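Local coordinates for protein hexokinase (Schistosoma mansoni, PDB 1BDG) that catalyses the ATP-dependent phosphorylation of glucose and other hexoses to hexose 6-phosphates, the entry step of glycolysis, at residues 79-84 with 98-103; 118-123 with 180-185; 308-313 with 357-362; 312-317 with 350-355. All blocks are in the same frame, centred on the assembly; numbering follows the deposited sequence.

Interaction 1 of 4, residues 79-84 with 98-103; sequences NYRVLS and ERTYCI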
loop_
_atom_site.group_PDB
_atom_site.type_symbol
_atom_site.label_atom_id
_atom_site.label_comp_id
_atom_site.label_asym_id
_atom_site.label_seq_id
_atom_site.Cartn_x
_atom_site.Cartn_y
_atom_site.Cartn_z
ATOM N N ASN A 79 8.236 2.760 -6.666
ATOM C CA ASN A 79 9.508 2.632 -7.380
ATOM C C ASN A 79 10.615 1.832 -6.672
ATOM O O ASN A 79 10.811 1.907 -5.443
ATOM C CB ASN A 79 10.016 3.983 -7.909
ATOM C CG ASN A 79 10.001 5.074 -6.864
ATOM O OD1 ASN A 79 9.652 6.213 -7.154
ATOM N ND2 ASN A 79 10.446 4.755 -5.661
ATOM N N TYR A 80 11.297 1.031 -7.484
ATOM C CA TYR A 80 12.369 0.150 -7.064
ATOM C C TYR A 80 13.605 0.856 -6.504
ATOM O O TYR A 80 14.421 1.397 -7.259
ATOM C CB TYR A 80 12.744 -0.737 -8.259
ATOM C CG TYR A 80 13.896 -1.663 -8.024
ATOM C CD1 TYR A 80 13.831 -2.651 -7.070
ATOM C CD2 TYR A 80 15.078 -1.510 -8.729
ATOM C CE1 TYR A 80 14.920 -3.457 -6.807
ATOM C CE2 TYR A 80 16.173 -2.312 -8.483
ATOM C CZ TYR A 80 16.091 -3.284 -7.517
ATOM O OH TYR A 80 17.189 -4.081 -7.252
ATOM N N ARG A 81 13.755 0.844 -5.183
ATOM C CA ARG A 81 14.920 1.471 -4.563
ATOM C C ARG A 81 16.000 0.481 -4.154
ATOM O O ARG A 81 15.718 -0.569 -3.569
ATOM C CB ARG A 81 14.554 2.318 -3.344
ATOM C CG ARG A 81 14.039 3.717 -3.657
ATOM C CD ARG A 81 14.386 4.691 -2.520
ATOM N NE ARG A 81 14.096 4.132 -1.196
ATOM C CZ ARG A 81 14.286 4.774 -0.041
ATOM N NH1 ARG A 81 14.781 6.006 -0.039
ATOM N NH2 ARG A 81 13.932 4.197 1.115
ATOM N N VAL A 82 17.238 0.840 -4.468
ATOM C CA VAL A 82 18.405 0.049 -4.141
ATOM C C VAL A 82 19.205 0.921 -3.201
ATOM O O VAL A 82 19.710 1.956 -3.605
ATOM C CB VAL A 82 19.223 -0.263 -5.383
ATOM C CG1 VAL A 82 20.579 -0.819 -4.976
ATOM C CG2 VAL A 82 18.474 -1.294 -6.241
ATOM N N LEU A 83 19.299 0.509 -1.943
ATOM C CA LEU A 83 19.984 1.302 -0.933
ATOM C C LEU A 83 21.229 0.662 -0.333
ATOM O O LEU A 83 21.630 -0.438 -0.720
ATOM C CB LEU A 83 19.007 1.693 0.180
ATOM C CG LEU A 83 17.645 2.275 -0.227
ATOM C CD1 LEU A 83 16.766 1.156 -0.757
ATOM C CD2 LEU A 83 16.962 2.942 0.955
ATOM N N SER A 84 21.864 1.403 0.567
ATOM C CA SER A 84 23.082 0.978 1.245
ATOM C C SER A 84 23.060 1.721 2.548
ATOM O O SER A 84 23.052 2.952 2.559
ATOM C CB SER A 84 24.322 1.395 0.464
ATOM O OG SER A 84 25.477 0.941 1.137
ATOM N N GLU A 98 21.656 5.783 -1.954
ATOM C CA GLU A 98 20.651 5.006 -2.667
ATOM C C GLU A 98 20.395 5.402 -4.096
ATOM O O GLU A 98 20.808 6.463 -4.539
ATOM C CB GLU A 98 19.320 5.124 -1.932
ATOM C CG GLU A 98 18.870 6.574 -1.738
ATOM C CD GLU A 98 17.461 6.680 -1.200
ATOM O OE1 GLU A 98 17.282 6.702 0.041
ATOM O OE2 GLU A 98 16.522 6.738 -2.020
ATOM N N ARG A 99 19.598 4.576 -4.765
ATOM C CA ARG A 99 19.165 4.782 -6.139
ATOM C C ARG A 99 17.745 4.223 -6.331
ATOM O O ARG A 99 17.218 3.502 -5.477
ATOM C CB ARG A 99 20.109 4.095 -7.122
ATOM C CG ARG A 99 21.448 4.740 -7.233
ATOM C CD ARG A 99 22.012 4.529 -8.615
ATOM N NE ARG A 99 23.418 4.902 -8.648
ATOM C CZ ARG A 99 24.279 4.543 -9.588
ATOM N NH1 ARG A 99 23.895 3.780 -10.606
ATOM N NH2 ARG A 99 25.539 4.951 -9.497
ATOM N N THR A 100 17.138 4.559 -7.463
ATOM C CA THR A 100 15.807 4.092 -7.805
ATOM C C THR A 100 15.929 3.656 -9.256
ATOM O O THR A 100 16.357 4.448 -10.110
ATOM C CB THR A 100 14.806 5.237 -7.677
ATOM O OG1 THR A 100 14.719 5.635 -6.298
ATOM C CG2 THR A 100 13.454 4.822 -8.170
ATOM N N TYR A 101 15.659 2.381 -9.523
ATOM C CA TYR A 101 15.749 1.854 -10.877
ATOM C C TYR A 101 14.365 1.592 -11.458
ATOM O O TYR A 101 13.487 1.000 -10.802
ATOM C CB TYR A 101 16.549 0.547 -10.894
ATOM C CG TYR A 101 18.056 0.687 -10.776
ATOM C CD1 TYR A 101 18.682 0.740 -9.527
ATOM C CD2 TYR A 101 18.857 0.701 -11.920
ATOM C CE1 TYR A 101 20.067 0.794 -9.424
ATOM C CE2 TYR A 101 20.241 0.758 -11.829
ATOM C CZ TYR A 101 20.842 0.802 -10.583
ATOM O OH TYR A 101 22.215 0.840 -10.515
ATOM N N CYS A 102 14.159 2.043 -12.682
ATOM C CA CYS A 102 12.882 1.831 -13.345
ATOM C C CYS A 102 12.889 0.364 -13.729
ATOM O O CYS A 102 13.954 -0.186 -14.000
ATOM C CB CYS A 102 12.825 2.653 -14.622
ATOM S SG CYS A 102 14.079 2.060 -15.787
ATOM N N ILE A 103 11.718 -0.273 -13.739
ATOM C CA ILE A 103 11.614 -1.683 -14.106
ATOM C C ILE A 103 10.774 -1.799 -15.372
ATOM O O ILE A 103 9.676 -1.255 -15.436
ATOM C CB ILE A 103 10.968 -2.504 -12.976
ATOM C CG1 ILE A 103 11.859 -2.491 -11.740
ATOM C CG2 ILE A 103 10.769 -3.939 -13.402
ATOM C CD1 ILE A 103 11.348 -3.383 -10.617
#
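Tyr-80 and Tyr-101 meet on the tightly packed face of this strand pair. The CB of Tyr-101 sits at the ring edge of Tyr-80, 3.3 Å from CD2. The two side chains run obliquely to each other. Chi1 of 177° sets the Tyr-80 CG anti to its backbone N, 4.0 Å from Ile-103 CD1. Val-82 continues the same layer, its CG2 3.9 Å from Tyr-101 CD1. Helix 112-129 lies over this face through Ile-119 and Thr-122, and its Asp-125 takes both the Tyr-101 OH and the Arg-99 guanidinium. The backbones form an antiparallel beta hairpin at the margin of the small-subdomain sheet, with strand 95-101 outermost. Val-82 and Arg-99 are a hydrogen-bonded pair, with N to O distances of 2.8 Å (Val-82 N to Arg-99 O) and 2.9 Å (Arg-99 N to Val-82 O). The other face holds Arg-81, buried Leu-83 and, on the looser solvent side, exposed Glu-98 and Thr-100. Arg-81 NH1 makes a salt bridge to Glu-98 OE1 at 2.6 Å, the two planes 71° apart. Leu-83 CD2 lies over one face of the Arg-81 guanidinium, toward its rim. Asn-79, of the predicted ATP site, rests its CB on Thr-100 CG2 at 3.5 Å.

Interaction 2 of 4, residues 118-123 with 180-185; sequences YIAETL and TELDKR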
loop_
_atom_site.group_PDB
_atom_site.type_symbol
_atom_site.label_atom_id
_atom_site.label_comp_id
_atom_site.label_asym_id
_atom_site.label_seq_id
_atom_site.Cartn_x
_atom_site.Cartn_y
_atom_site.Cartn_z
ATOM N N TYR A 118 16.928 -9.384 -13.150
ATOM C CA TYR A 118 16.985 -7.941 -13.304
ATOM C C TYR A 118 17.417 -7.301 -11.971
ATOM O O TYR A 118 18.350 -6.483 -11.927
ATOM C CB TYR A 118 15.631 -7.385 -13.769
ATOM C CG TYR A 118 15.660 -5.892 -13.994
ATOM C CD1 TYR A 118 16.081 -5.350 -15.213
ATOM C CD2 TYR A 118 15.363 -5.015 -12.954
ATOM C CE1 TYR A 118 16.215 -3.973 -15.377
ATOM C CE2 TYR A 118 15.490 -3.656 -13.106
ATOM C CZ TYR A 118 15.919 -3.142 -14.309
ATOM O OH TYR A 118 16.074 -1.793 -14.406
ATOM N N ILE A 119 16.772 -7.717 -10.880
ATOM C CA ILE A 119 17.092 -7.185 -9.547
ATOM C C ILE A 119 18.602 -7.212 -9.314
ATOM O O ILE A 119 19.211 -6.167 -9.036
ATOM C CB ILE A 119 16.363 -7.981 -8.410
ATOM C CG1 ILE A 119 14.850 -7.785 -8.511
ATOM C CG2 ILE A 119 16.856 -7.545 -7.052
ATOM C CD1 ILE A 119 14.437 -6.385 -8.346
ATOM N N ALA A 120 19.205 -8.391 -9.461
ATOM C CA ALA A 120 20.647 -8.521 -9.275
ATOM C C ALA A 120 21.425 -7.660 -10.301
ATOM O O ALA A 120 22.308 -6.892 -9.907
ATOM C CB ALA A 120 21.061 -9.974 -9.365
ATOM N N GLU A 121 21.074 -7.764 -11.591
ATOM C CA GLU A 121 21.718 -6.999 -12.673
ATOM C C GLU A 121 21.906 -5.558 -12.177
ATOM O O GLU A 121 23.019 -5.039 -12.138
ATOM C CB GLU A 121 20.807 -7.006 -13.920
ATOM C CG GLU A 121 21.445 -6.589 -15.277
ATOM C CD GLU A 121 21.496 -5.062 -15.547
ATOM O OE1 GLU A 121 22.496 -4.424 -15.116
ATOM O OE2 GLU A 121 20.568 -4.518 -16.226
ATOM N N THR A 122 20.800 -4.982 -11.706
ATOM C CA THR A 122 20.725 -3.622 -11.176
ATOM C C THR A 122 21.612 -3.349 -9.953
ATOM O O THR A 122 22.476 -2.467 -9.995
ATOM C CB THR A 122 19.266 -3.284 -10.857
ATOM O OG1 THR A 122 18.674 -2.597 -11.970
ATOM C CG2 THR A 122 19.161 -2.449 -9.607
ATOM N N LEU A 123 21.382 -4.072 -8.857
ATOM C CA LEU A 123 22.184 -3.909 -7.634
ATOM C C LEU A 123 23.689 -3.906 -7.933
ATOM O O LEU A 123 24.443 -3.127 -7.339
ATOM C CB LEU A 123 21.872 -5.040 -6.645
ATOM C CG LEU A 123 22.802 -5.255 -5.450
ATOM C CD1 LEU A 123 22.748 -4.053 -4.519
ATOM C CD2 LEU A 123 22.404 -6.524 -4.715
ATOM N N THR A 180 19.933 -16.759 -5.498
ATOM C CA THR A 180 20.456 -17.511 -6.633
ATOM C C THR A 180 21.014 -16.532 -7.654
ATOM O O THR A 180 22.212 -16.581 -7.992
ATOM C CB THR A 180 19.352 -18.289 -7.326
ATOM O OG1 THR A 180 18.631 -19.061 -6.361
ATOM C CG2 THR A 180 19.923 -19.179 -8.411
ATOM N N GLU A 181 20.152 -15.632 -8.136
ATOM C CA GLU A 181 20.545 -14.631 -9.123
ATOM C C GLU A 181 21.725 -13.783 -8.622
ATOM O O GLU A 181 22.634 -13.473 -9.396
ATOM C CB GLU A 181 19.357 -13.756 -9.496
ATOM C CG GLU A 181 18.122 -14.547 -9.948
ATOM C CD GLU A 181 18.297 -15.367 -11.255
ATOM O OE1 GLU A 181 18.920 -14.890 -12.240
ATOM O OE2 GLU A 181 17.761 -16.496 -11.314
ATOM N N LEU A 182 21.751 -13.454 -7.334
ATOM C CA LEU A 182 22.855 -12.681 -6.783
ATOM C C LEU A 182 24.146 -13.460 -6.965
ATOM O O LEU A 182 25.176 -12.900 -7.349
ATOM C CB LEU A 182 22.639 -12.401 -5.303
ATOM C CG LEU A 182 21.440 -11.557 -4.873
ATOM C CD1 LEU A 182 21.451 -11.439 -3.364
ATOM C CD2 LEU A 182 21.486 -10.185 -5.501
ATOM N N ASP A 183 24.087 -14.761 -6.699
ATOM C CA ASP A 183 25.253 -15.642 -6.844
ATOM C C ASP A 183 25.681 -15.730 -8.332
ATOM O O ASP A 183 26.869 -15.647 -8.658
ATOM C CB ASP A 183 24.943 -17.050 -6.282
ATOM C CG ASP A 183 24.726 -17.054 -4.769
ATOM O OD1 ASP A 183 25.183 -16.116 -4.079
ATOM O OD2 ASP A 183 24.082 -17.996 -4.270
ATOM N N LYS A 184 24.702 -15.841 -9.229
ATOM C CA LYS A 184 24.966 -15.922 -10.662
ATOM C C LYS A 184 25.551 -14.595 -11.168
ATOM O O LYS A 184 25.741 -14.416 -12.368
ATOM C CB LYS A 184 23.677 -16.270 -11.429
ATOM C CG LYS A 184 23.086 -17.655 -11.114
ATOM N N ARG A 185 25.770 -13.640 -10.266
ATOM C CA ARG A 185 26.360 -12.347 -10.636
ATOM C C ARG A 185 27.577 -12.092 -9.745
ATOM O O ARG A 185 28.004 -10.959 -9.549
ATOM C CB ARG A 185 25.334 -11.191 -10.517
ATOM C CG ARG A 185 24.405 -11.010 -11.735
ATOM C CD ARG A 185 25.065 -10.235 -12.910
ATOM N NE ARG A 185 26.316 -10.851 -13.374
ATOM C CZ ARG A 185 26.445 -11.645 -14.448
ATOM N NH1 ARG A 185 25.390 -11.932 -15.216
ATOM N NH2 ARG A 185 27.629 -12.208 -14.711
#
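Leu-182 reaches across from helix 174-183 to Ala-120 and Leu-123 of helix 112-129. Its CB stands 5.0 Å from the CB of Ala-120, too far for close contact. CG lies anti to the carbonyl carbon (chi1 -63°), 4.8 Å from Ala-120 CB. CD1 lies anti to CA and stays 5.2 Å from Leu-123 CD2. CD2 does the touching. It is 3.9 Å from Ala-120 CB and 3.9 Å from Leu-123 CD2, so one methyl meets both residues. The leucine side chains cross at about a right angle. The small side chain of Ala-120 lets the backbones come close, with the CA atoms of Ala-120 and Leu-182 5.3 Å apart. The Ala-120 methyl also faces the Glu-181 carbonyl O at 3.8 Å, and Arg-185 CG lies beside it at 4.2 Å. This is van der Waals packing between helix 112-129 and the end of helix 174-183 with the residues just after it. Glu-181 carries it one to two turns toward the start of helix 112-129, touching Thr-113, Phe-116 and Lys-117. Leu-123 also touches Leu-71 of strand 68-75 and Val-82 of strand 80-87, so helix 112-129 joins helix 174-183 to the sheet.

Interaction 3 of 4, residues 308-313 with 357-362; sequences LFRGDL and PIDNRI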
loop_
_atom_site.group_PDB
_atom_site.type_symbol
_atom_site.label_atom_id
_atom_site.label_comp_id
_atom_site.label_asym_id
_atom_site.label_seq_id
_atom_site.Cartn_x
_atom_site.Cartn_y
_atom_site.Cartn_z
ATOM N N LEU A 308 -22.129 13.168 -19.616
ATOM C CA LEU A 308 -20.814 13.794 -19.772
ATOM C C LEU A 308 -20.417 13.857 -21.249
ATOM O O LEU A 308 -20.811 13.024 -22.051
ATOM C CB LEU A 308 -19.712 13.022 -19.026
ATOM C CG LEU A 308 -19.165 13.419 -17.646
ATOM C CD1 LEU A 308 -17.768 12.845 -17.484
ATOM C CD2 LEU A 308 -19.101 14.911 -17.486
ATOM N N PHE A 309 -19.615 14.853 -21.590
ATOM C CA PHE A 309 -19.112 15.054 -22.951
ATOM C C PHE A 309 -20.133 14.766 -24.068
ATOM O O PHE A 309 -19.782 14.239 -25.121
ATOM C CB PHE A 309 -17.842 14.214 -23.167
ATOM C CG PHE A 309 -16.870 14.250 -22.001
ATOM C CD1 PHE A 309 -16.684 15.409 -21.254
ATOM C CD2 PHE A 309 -16.130 13.112 -21.663
ATOM C CE1 PHE A 309 -15.781 15.435 -20.193
ATOM C CE2 PHE A 309 -15.226 13.134 -20.602
ATOM C CZ PHE A 309 -15.054 14.298 -19.869
ATOM N N ARG A 310 -21.390 15.126 -23.829
ATOM C CA ARG A 310 -22.464 14.908 -24.801
ATOM C C ARG A 310 -22.508 13.486 -25.337
ATOM O O ARG A 310 -22.994 13.254 -26.444
ATOM C CB ARG A 310 -22.360 15.901 -25.970
ATOM C CG ARG A 310 -23.125 17.179 -25.751
ATOM C CD ARG A 310 -22.619 17.860 -24.502
ATOM N NE ARG A 310 -21.182 18.118 -24.593
ATOM C CZ ARG A 310 -20.432 18.531 -23.577
ATOM N NH1 ARG A 310 -20.981 18.727 -22.387
ATOM N NH2 ARG A 310 -19.135 18.747 -23.756
ATOM N N GLY A 311 -22.010 12.542 -24.543
ATOM C CA GLY A 311 -22.004 11.146 -24.948
ATOM C C GLY A 311 -20.757 10.685 -25.685
ATOM O O GLY A 311 -20.669 9.522 -26.062
ATOM N N ASP A 312 -19.812 11.586 -25.936
ATOM C CA ASP A 312 -18.577 11.226 -26.617
ATOM C C ASP A 312 -17.501 10.860 -25.619
ATOM O O ASP A 312 -17.229 11.609 -24.664
ATOM C CB ASP A 312 -18.054 12.384 -27.464
ATOM C CG ASP A 312 -18.964 12.724 -28.610
ATOM O OD1 ASP A 312 -19.689 11.827 -29.082
ATOM O OD2 ASP A 312 -18.962 13.899 -29.043
ATOM N N LEU A 313 -16.819 9.759 -25.904
ATOM C CA LEU A 313 -15.746 9.257 -25.061
ATOM C C LEU A 313 -14.462 9.470 -25.869
ATOM O O LEU A 313 -14.425 9.151 -27.052
ATOM C CB LEU A 313 -15.993 7.760 -24.788
ATOM C CG LEU A 313 -15.068 6.887 -23.930
ATOM C CD1 LEU A 313 -15.185 7.278 -22.485
ATOM C CD2 LEU A 313 -15.459 5.426 -24.101
ATOM N N PRO A 357 -18.273 23.434 -18.652
ATOM C CA PRO A 357 -18.304 23.666 -17.209
ATOM C C PRO A 357 -19.000 22.524 -16.453
ATOM O O PRO A 357 -18.509 22.078 -15.415
ATOM C CB PRO A 357 -19.069 24.985 -17.105
ATOM C CG PRO A 357 -18.492 25.746 -18.261
ATOM C CD PRO A 357 -18.472 24.708 -19.377
ATOM N N ILE A 358 -20.120 22.030 -16.969
ATOM C CA ILE A 358 -20.789 20.928 -16.279
ATOM C C ILE A 358 -19.866 19.722 -16.181
ATOM O O ILE A 358 -19.812 19.065 -15.150
ATOM C CB ILE A 358 -22.045 20.425 -16.982
ATOM C CG1 ILE A 358 -22.301 21.197 -18.265
ATOM C CG2 ILE A 358 -23.212 20.402 -16.010
ATOM C CD1 ILE A 358 -23.049 20.364 -19.298
ATOM N N ASP A 359 -19.129 19.447 -17.255
ATOM C CA ASP A 359 -18.243 18.295 -17.277
ATOM C C ASP A 359 -17.184 18.411 -16.199
ATOM O O ASP A 359 -16.898 17.440 -15.481
ATOM C CB ASP A 359 -17.586 18.143 -18.648
ATOM C CG ASP A 359 -18.593 17.985 -19.768
ATOM O OD1 ASP A 359 -19.577 17.229 -19.616
ATOM O OD2 ASP A 359 -18.381 18.620 -20.811
ATOM N N ASN A 360 -16.614 19.609 -16.091
ATOM C CA ASN A 360 -15.586 19.888 -15.100
ATOM C C ASN A 360 -16.178 19.720 -13.709
ATOM O O ASN A 360 -15.614 19.009 -12.864
ATOM C CB ASN A 360 -15.059 21.307 -15.278
ATOM C CG ASN A 360 -14.217 21.470 -16.525
ATOM O OD1 ASN A 360 -13.996 22.588 -16.993
ATOM N ND2 ASN A 360 -13.693 20.366 -17.042
ATOM N N ARG A 361 -17.325 20.351 -13.479
ATOM C CA ARG A 361 -18.005 20.262 -12.189
ATOM C C ARG A 361 -18.337 18.803 -11.834
ATOM O O ARG A 361 -18.008 18.328 -10.746
ATOM C CB ARG A 361 -19.271 21.122 -12.189
ATOM C CG ARG A 361 -20.071 20.955 -10.925
ATOM C CD ARG A 361 -20.924 22.149 -10.605
ATOM N NE ARG A 361 -22.316 21.784 -10.371
ATOM C CZ ARG A 361 -23.237 22.632 -9.927
ATOM N NH1 ARG A 361 -22.897 23.896 -9.657
ATOM N NH2 ARG A 361 -24.501 22.236 -9.796
ATOM N N ILE A 362 -18.987 18.102 -12.765
ATOM C CA ILE A 362 -19.344 16.690 -12.601
ATOM C C ILE A 362 -18.094 15.855 -12.296
ATOM O O ILE A 362 -18.114 15.044 -11.382
ATOM C CB ILE A 362 -20.042 16.124 -13.890
ATOM C CG1 ILE A 362 -21.502 16.581 -13.948
ATOM C CG2 ILE A 362 -19.895 14.615 -13.984
ATOM C CD1 ILE A 362 -22.203 16.200 -15.212
#
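Arg-310 and the backbone N of Phe-309 both bind the carboxylate of Asp-359, each at a different oxygen. Arg-310 grips OD2 end-on with two nitrogens. NH1 and NH2 are each 3.0 Å from Asp-359 OD2, on the syn side of that oxygen. The guanidinium and carboxylate planes are 42° apart, and both bonds are bent, at 137°. The Arg-310 chain is bent at chi2 and chi3. OD1 of Asp-359 instead accepts the backbone N of Phe-309 at 3.1 Å, from above the carboxylate plane. Outside the two segments, OD2 also accepts Glu-356 N, just before the helix. With this many donors the buried acid is probably ionised. The Phe-309 ring also meets the carboxylate, their planes 67° apart. Its CD1 lies 3.5 Å from Asp-359 CG, and OD2 sits at the ring edge. The apolar contact is Leu-308 CD2 on Ile-362 CG2 at 3.6 Å, the two side chains lying alongside each other and running opposite ways. A tight turn presents these groups: Gly-311 N bonds to Leu-308 O at 2.8 Å, and Phe-309 and Arg-310 have positive phi. The contact ties a loop of the large subdomain to the first turns of helix 357-389. Leu-308 and Phe-309 also touch helix 288-304, Phe-309 and Asp-359 touch Leu-346 of helix 340-349, and Ile-358 and Ile-362 pack against helix 5-16.

Interaction 4 of 4, residues 312-317 with 350-355; sequences DLPERL and LHVPVV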
loop_
_atom_site.group_PDB
_atom_site.type_symbol
_atom_site.label_atom_id
_atom_site.label_comp_id
_atom_site.label_asym_id
_atom_site.label_seq_id
_atom_site.Cartn_x
_atom_site.Cartn_y
_atom_site.Cartn_z
ATOM N N ASP A 312 -19.812 11.586 -25.936
ATOM C CA ASP A 312 -18.577 11.226 -26.617
ATOM C C ASP A 312 -17.501 10.860 -25.619
ATOM O O ASP A 312 -17.229 11.609 -24.664
ATOM C CB ASP A 312 -18.054 12.384 -27.464
ATOM C CG ASP A 312 -18.964 12.724 -28.610
ATOM O OD1 ASP A 312 -19.689 11.827 -29.082
ATOM O OD2 ASP A 312 -18.962 13.899 -29.043
ATOM N N LEU A 313 -16.819 9.759 -25.904
ATOM C CA LEU A 313 -15.746 9.257 -25.061
ATOM C C LEU A 313 -14.462 9.470 -25.869
ATOM O O LEU A 313 -14.425 9.151 -27.052
ATOM C CB LEU A 313 -15.993 7.760 -24.788
ATOM C CG LEU A 313 -15.068 6.887 -23.930
ATOM C CD1 LEU A 313 -15.185 7.278 -22.485
ATOM C CD2 LEU A 313 -15.459 5.426 -24.101
ATOM N N PRO A 314 -13.433 10.097 -25.270
ATOM C CA PRO A 314 -12.152 10.361 -25.942
ATOM C C PRO A 314 -11.323 9.088 -26.051
ATOM O O PRO A 314 -11.354 8.244 -25.140
ATOM C CB PRO A 314 -11.451 11.343 -25.002
ATOM C CG PRO A 314 -12.556 11.901 -24.143
ATOM C CD PRO A 314 -13.457 10.718 -23.936
ATOM N N GLU A 315 -10.540 8.989 -27.128
ATOM C CA GLU A 315 -9.682 7.828 -27.395
ATOM C C GLU A 315 -8.897 7.419 -26.155
ATOM O O GLU A 315 -8.918 6.252 -25.761
ATOM C CB GLU A 315 -8.721 8.134 -28.559
ATOM N N ARG A 316 -8.258 8.403 -25.523
ATOM C CA ARG A 316 -7.454 8.207 -24.319
ATOM C C ARG A 316 -8.171 7.412 -23.225
ATOM O O ARG A 316 -7.713 6.338 -22.835
ATOM C CB ARG A 316 -7.004 9.563 -23.779
ATOM C CG ARG A 316 -6.284 9.498 -22.434
ATOM C CD ARG A 316 -4.751 9.538 -22.537
ATOM N NE ARG A 316 -4.142 9.215 -21.236
ATOM C CZ ARG A 316 -3.001 9.719 -20.766
ATOM N NH1 ARG A 316 -2.303 10.603 -21.482
ATOM N NH2 ARG A 316 -2.553 9.321 -19.576
ATOM N N LEU A 317 -9.312 7.911 -22.767
ATOM C CA LEU A 317 -10.096 7.244 -21.719
ATOM C C LEU A 317 -10.706 5.883 -22.115
ATOM O O LEU A 317 -11.680 5.427 -21.502
ATOM C CB LEU A 317 -11.191 8.183 -21.204
ATOM C CG LEU A 317 -10.665 9.379 -20.409
ATOM C CD1 LEU A 317 -11.701 10.499 -20.358
ATOM C CD2 LEU A 317 -10.232 8.910 -19.016
ATOM N N LEU A 350 -6.018 14.240 -20.324
ATOM C CA LEU A 350 -6.876 13.293 -21.053
ATOM C C LEU A 350 -7.226 13.710 -22.491
ATOM O O LEU A 350 -7.902 12.967 -23.219
ATOM C CB LEU A 350 -8.165 13.029 -20.277
ATOM C CG LEU A 350 -7.985 12.534 -18.841
ATOM C CD1 LEU A 350 -9.340 12.363 -18.165
ATOM C CD2 LEU A 350 -7.198 11.229 -18.829
ATOM N N HIS A 351 -6.778 14.894 -22.898
ATOM C CA HIS A 351 -7.056 15.389 -24.243
ATOM C C HIS A 351 -8.555 15.364 -24.647
ATOM O O HIS A 351 -8.859 15.259 -25.848
ATOM C CB HIS A 351 -6.255 14.607 -25.291
ATOM C CG HIS A 351 -4.789 14.503 -24.997
ATOM N ND1 HIS A 351 -4.217 14.965 -23.828
ATOM C CD2 HIS A 351 -3.777 13.964 -25.721
ATOM C CE1 HIS A 351 -2.916 14.710 -23.842
ATOM N NE2 HIS A 351 -2.625 14.106 -24.981
ATOM N N VAL A 352 -9.489 15.389 -23.698
ATOM C CA VAL A 352 -10.899 15.405 -24.084
ATOM C C VAL A 352 -11.058 16.570 -25.073
ATOM O O VAL A 352 -10.681 17.698 -24.760
ATOM C CB VAL A 352 -11.830 15.674 -22.889
ATOM C CG1 VAL A 352 -13.285 15.605 -23.336
ATOM C CG2 VAL A 352 -11.588 14.670 -21.785
ATOM N N PRO A 353 -11.601 16.305 -26.275
ATOM C CA PRO A 353 -11.859 17.230 -27.396
ATOM C C PRO A 353 -12.649 18.520 -27.090
ATOM O O PRO A 353 -12.134 19.624 -27.261
ATOM C CB PRO A 353 -12.622 16.344 -28.379
ATOM C CG PRO A 353 -12.033 15.016 -28.142
ATOM C CD PRO A 353 -12.008 14.944 -26.644
ATOM N N VAL A 354 -13.924 18.384 -26.735
ATOM C CA VAL A 354 -14.775 19.527 -26.411
ATOM C C VAL A 354 -15.177 19.343 -24.955
ATOM O O VAL A 354 -15.724 18.295 -24.603
ATOM C CB VAL A 354 -16.061 19.534 -27.264
ATOM C CG1 VAL A 354 -16.840 20.802 -27.037
ATOM C CG2 VAL A 354 -15.717 19.374 -28.727
ATOM N N VAL A 355 -14.923 20.354 -24.121
ATOM C CA VAL A 355 -15.234 20.287 -22.692
ATOM C C VAL A 355 -16.095 21.459 -22.204
ATOM O O VAL A 355 -15.917 22.607 -22.643
ATOM C CB VAL A 355 -13.934 20.213 -21.857
ATOM C CG1 VAL A 355 -13.098 21.439 -22.103
ATOM C CG2 VAL A 355 -14.244 20.088 -20.370
#
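Leu-317 and Leu-350 pack at about a right angle in the buried part of this contact. Both methyls of Leu-317 meet one methyl of Leu-350: CD1 and CD2 are each 3.7 Å from Leu-350 CD1. Beside them the Pro-314 ring touches Val-352 with CG, which lies 3.8 Å from Val-352 CG2 and 3.9 Å from Val-352 CG1. The same Pro-314 CG is 4.0 Å from Pro-353 CD, so the two proline rings meet, Pro-353 being the exposed one. Arg-316 takes part with its aliphatic portion. Its CB lies 3.6 Å from the Leu-350 carbonyl O. Chi1 of 174° sets its CG anti to the backbone N, where it lies 4.1 Å from Leu-350 CD2. The next shell fixes both loops. Val-352 is backbone-bonded to Leu-346 of helix 340-349, and His-351 leaves that helix with positive phi. On the other side Ser-322 OG bonds to Arg-316 O. Leu-350 and Arg-316 both touch Tyr-327, which probably belongs to the ATP site, as in related enzymes. The leucine, proline and valine contacts are carbon to carbon, so this joint between two large-subdomain loops rests mainly on buried apolar surface, while Arg-316 NE and NH2 find polar partners outside the two segments.

In the fold
The four contacts form two pairs, one in each subdomain. Interactions 1 and 2 come in series along the chain, and interactions 3 and 4, which start from one stretch, follow them. Interactions 1 and 2 lie in the small subdomain, centres 14 Å apart. Helix 112-129, part of interaction 2, packs on the strands of interaction 1, with Thr-122 against Tyr-80 and Tyr-101. Interactions 3 and 4 lie in the large subdomain, centres 10 Å apart. They share Asp-312 and Leu-313, and Phe-309 packs on Val-352 between them. The pairs do not touch: the centres of interactions 2 and 3 are 50 Å apart. Interaction 1 comes near the bound glucose, about 11 Å from the Asn-79 side chain.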